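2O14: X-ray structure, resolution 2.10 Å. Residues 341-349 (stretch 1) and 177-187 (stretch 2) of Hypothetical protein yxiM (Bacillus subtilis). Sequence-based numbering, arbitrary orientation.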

# COMPACT_ATOMS: atom_id res chain seq x y z
N LEU A 341 -5.83 0.48 -19.93
CA LEU A 341 -5.95 -0.36 -18.74
C LEU A 341 -5.79 0.39 -17.42
O LEU A 341 -6.50 0.12 -16.46
CB LEU A 341 -4.94 -1.50 -18.79
CG LEU A 341 -4.98 -2.49 -17.62
CD1 LEU A 341 -6.31 -3.23 -17.62
CD2 LEU A 341 -3.83 -3.49 -17.75
N HIS A 342 -4.85 1.33 -17.37
CA HIS A 342 -4.57 2.08 -16.15
C HIS A 342 -5.31 3.40 -15.99
O HIS A 342 -5.14 4.32 -16.80
CB HIS A 342 -3.07 2.32 -16.02
CG HIS A 342 -2.25 1.07 -16.09
ND1 HIS A 342 -1.37 0.81 -17.12
CD2 HIS A 342 -2.22 -0.02 -15.29
CE1 HIS A 342 -0.82 -0.38 -16.94
NE2 HIS A 342 -1.32 -0.90 -15.84
N PRO A 343 -6.12 3.53 -14.94
CA PRO A 343 -6.86 4.77 -14.70
C PRO A 343 -5.88 5.87 -14.32
O PRO A 343 -4.79 5.58 -13.83
CB PRO A 343 -7.77 4.41 -13.52
CG PRO A 343 -7.93 2.93 -13.63
CD PRO A 343 -6.55 2.48 -13.99
N ASN A 344 -6.25 7.12 -14.59
CA ASN A 344 -5.39 8.23 -14.19
C ASN A 344 -5.98 8.69 -12.87
O ASN A 344 -6.86 8.02 -12.32
CB ASN A 344 -5.43 9.37 -15.22
CG ASN A 344 -6.84 9.82 -15.55
OD1 ASN A 344 -7.72 9.89 -14.68
ND2 ASN A 344 -7.07 10.15 -16.82
N ARG A 345 -5.52 9.82 -12.34
CA ARG A 345 -6.04 10.31 -11.07
C ARG A 345 -7.56 10.49 -11.10
O ARG A 345 -8.27 10.07 -10.18
CB ARG A 345 -5.35 11.62 -10.70
CG ARG A 345 -5.84 12.24 -9.39
CD ARG A 345 -4.90 13.35 -8.95
NE ARG A 345 -3.65 12.81 -8.43
CZ ARG A 345 -3.48 12.39 -7.18
NH1 ARG A 345 -4.48 12.45 -6.31
NH2 ARG A 345 -2.31 11.90 -6.79
N ALA A 346 -8.07 11.11 -12.17
CA ALA A 346 -9.51 11.34 -12.31
C ALA A 346 -10.28 10.02 -12.34
O ALA A 346 -11.28 9.87 -11.65
CB ALA A 346 -9.79 12.13 -13.59
N GLY A 347 -9.81 9.08 -13.14
CA GLY A 347 -10.48 7.79 -13.21
C GLY A 347 -10.41 7.06 -11.87
O GLY A 347 -11.38 6.43 -11.44
N ALA A 348 -9.26 7.15 -11.21
CA ALA A 348 -9.08 6.51 -9.92
C ALA A 348 -10.02 7.13 -8.89
O ALA A 348 -10.57 6.44 -8.03
CB ALA A 348 -7.63 6.67 -9.46
N ASP A 349 -10.22 8.44 -8.99
CA ASP A 349 -11.10 9.13 -8.07
C ASP A 349 -12.57 8.75 -8.25
O ASP A 349 -13.31 8.63 -7.28
CB ASP A 349 -10.92 10.64 -8.20
CG ASP A 349 -11.79 11.41 -7.24
OD1 ASP A 349 -13.00 11.57 -7.54
OD2 ASP A 349 -11.29 11.83 -6.18
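Stretch 2, residues 177-187: YPLNSSKQAGW

Stretch 2 (177-187) lies as an irregular segment without helix or strand that turns at 178-182 and is extended at 184-186, against the loop 341-344 and the first turn of the helix that begins at Arg345; the two surfaces together bury 478 Å². Its first part, after the cis peptide before Pro178, is a tight turn in which Pro178 O accepts from Ser181 N (3.1 Å) and Ser182 N (2.8 Å). From there the chain runs in the same sense as stretch 1: Gln184 comes beside Asn344 (CA to CA 4.3 Å), Ala185 beside Arg345 (CA to CA 4.9 Å) and Trp187 beside Ala348 (CA to CA 4.2 Å).

Arg345 carries most of the polar contact and has the largest covered area, 121 Å². Its CA-to-CB bond points sideways, but the chain (t, t, m, then chi4 -84°) brings the guanidinium to the backbone of the turn. Arg345 NE donates to Ser182 O at 2.8 Å, and Arg345 NH2 donates to Leu179 O at 2.9 Å with a nearly straight angle of 167°; both carbonyl oxygens lie at the guanidinium edge, near its plane. Weak bonds run from Arg345 NH2 to Ser182 OG (2.9 Å) and to Ser182 O (3.4 Å). Ser182 N, 3.2 Å from Arg345 NH2, is not bonded to it, since both are donors; that amide is spent on Pro178 O. Ser182 OG in turn donates to Gln184 O at 2.7 Å, so this hydroxyl links the guanidinium, through a weak bond, to the backbone of stretch 2.

Two amides at the start of the helix find acceptors, one in each stretch. Arg345 N donates across to Lys183 O at 3.2 Å, while the N-cap residue Asn344 (chi1 p) accepts from Gly347 N through its OD1 at 2.7 Å. Regular helical bonding follows: Ala348 N to Asn344 O and Asp349 N to Arg345 O, each 2.8 Å. Asn344 ND2 is bonded elsewhere in the structure.

Before the helix, the CA-to-CB bond of Gln184 points away, yet the end of its side chain (t, t) comes nearer, with Gln184 NE2 3.5 Å from His342 CB. Water 1 sits between the stretches here, accepting from Gln184 NE2 at 3.0 Å and lying 3.0 Å from Pro343 O, one of several acceptors competing for its protons.

Farther along, close packing without N-H or O-H hydrogen bonds across the stretches takes over. Ala348 points toward stretch 2 and packs its CB 3.9 Å from Ala185 CB and 3.3 Å from Ala185 O. Beyond it, Trp187 CA makes a CA-H...O contact with Ala348 O at 3.5 Å; the indole leads away, its NE1 bonded elsewhere in the structure.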

# COMPACT_ATOMS: atom_id res chain seq x y z
N TYR A 177 3.33 7.88 -6.51
CA TYR A 177 3.87 9.05 -5.83
C TYR A 177 4.28 10.18 -6.77
O TYR A 177 4.67 9.95 -7.91
CB TYR A 177 5.06 8.64 -4.95
CG TYR A 177 4.66 7.73 -3.81
CD1 TYR A 177 4.27 6.41 -4.04
CD2 TYR A 177 4.62 8.20 -2.50
CE1 TYR A 177 3.86 5.58 -2.99
CE2 TYR A 177 4.21 7.39 -1.45
CZ TYR A 177 3.83 6.09 -1.69
OH TYR A 177 3.42 5.31 -0.64
N PRO A 178 4.18 11.44 -6.29
CA PRO A 178 3.72 11.84 -4.96
C PRO A 178 2.24 11.51 -4.74
O PRO A 178 1.44 11.64 -5.66
CB PRO A 178 3.97 13.35 -4.94
CG PRO A 178 5.14 13.50 -5.86
CD PRO A 178 4.77 12.59 -7.00
N LEU A 179 1.89 11.09 -3.53
CA LEU A 179 0.51 10.73 -3.20
C LEU A 179 -0.58 11.72 -3.59
O LEU A 179 -1.68 11.31 -3.98
CB LEU A 179 0.39 10.45 -1.70
CG LEU A 179 1.05 9.19 -1.17
CD1 LEU A 179 0.88 9.13 0.34
CD2 LEU A 179 0.43 7.96 -1.83
N ASN A 180 -0.29 13.01 -3.49
CA ASN A 180 -1.29 14.02 -3.81
C ASN A 180 -0.98 14.81 -5.07
O ASN A 180 -1.55 15.88 -5.29
CB ASN A 180 -1.45 14.98 -2.63
CG ASN A 180 -1.99 14.29 -1.39
OD1 ASN A 180 -1.82 14.78 -0.27
ND2 ASN A 180 -2.68 13.17 -1.59
N SER A 181 -0.11 14.28 -5.91
CA SER A 181 0.27 14.99 -7.13
C SER A 181 0.45 14.07 -8.33
O SER A 181 0.54 14.55 -9.46
CB SER A 181 1.56 15.76 -6.87
OG SER A 181 2.03 16.38 -8.06
N SER A 182 0.50 12.77 -8.10
CA SER A 182 0.71 11.81 -9.18
C SER A 182 -0.32 11.88 -10.30
O SER A 182 -1.53 11.94 -10.06
CB SER A 182 0.78 10.38 -8.62
OG SER A 182 -0.40 10.02 -7.92
N LYS A 183 0.19 11.86 -11.53
CA LYS A 183 -0.63 11.91 -12.73
C LYS A 183 -1.47 10.63 -12.82
O LYS A 183 -2.60 10.65 -13.30
CB LYS A 183 0.29 12.03 -13.95
CG LYS A 183 -0.41 12.15 -15.29
CD LYS A 183 0.61 12.15 -16.42
CE LYS A 183 -0.04 12.31 -17.78
NZ LYS A 183 0.96 12.25 -18.88
N GLN A 184 -0.89 9.53 -12.35
CA GLN A 184 -1.56 8.24 -12.34
C GLN A 184 -1.91 7.92 -10.89
O GLN A 184 -1.31 8.46 -9.97
CB GLN A 184 -0.63 7.16 -12.90
CG GLN A 184 -1.32 5.83 -13.18
CD GLN A 184 -0.37 4.79 -13.75
OE1 GLN A 184 0.69 5.12 -14.27
NE2 GLN A 184 -0.77 3.52 -13.67
N ALA A 185 -2.88 7.03 -10.69
CA ALA A 185 -3.27 6.64 -9.35
C ALA A 185 -4.17 5.41 -9.33
O ALA A 185 -4.86 5.12 -10.31
CB ALA A 185 -3.96 7.81 -8.65
N GLY A 186 -4.14 4.67 -8.23
CA GLY A 186 -4.99 3.50 -8.09
C GLY A 186 -6.15 4.01 -7.26
O GLY A 186 -5.96 4.93 -6.48
N TRP A 187 -7.34 3.44 -7.41
CA TRP A 187 -8.46 3.96 -6.63
C TRP A 187 -8.30 3.78 -5.13
O TRP A 187 -8.96 4.45 -4.35
CB TRP A 187 -9.81 3.40 -7.11
CG TRP A 187 -10.09 1.94 -6.88
CD1 TRP A 187 -9.93 0.91 -7.77
CD2 TRP A 187 -10.69 1.36 -5.71
NE1 TRP A 187 -10.40 -0.26 -7.23
CE2 TRP A 187 -10.87 -0.01 -5.97
CE3 TRP A 187 -11.09 1.88 -4.47
CZ2 TRP A 187 -11.44 -0.88 -5.03
CZ3 TRP A 187 -11.66 1.02 -3.53
CH2 TRP A 187 -11.83 -0.35 -3.82
O HOH W 1 -3.57 3.12 -12.74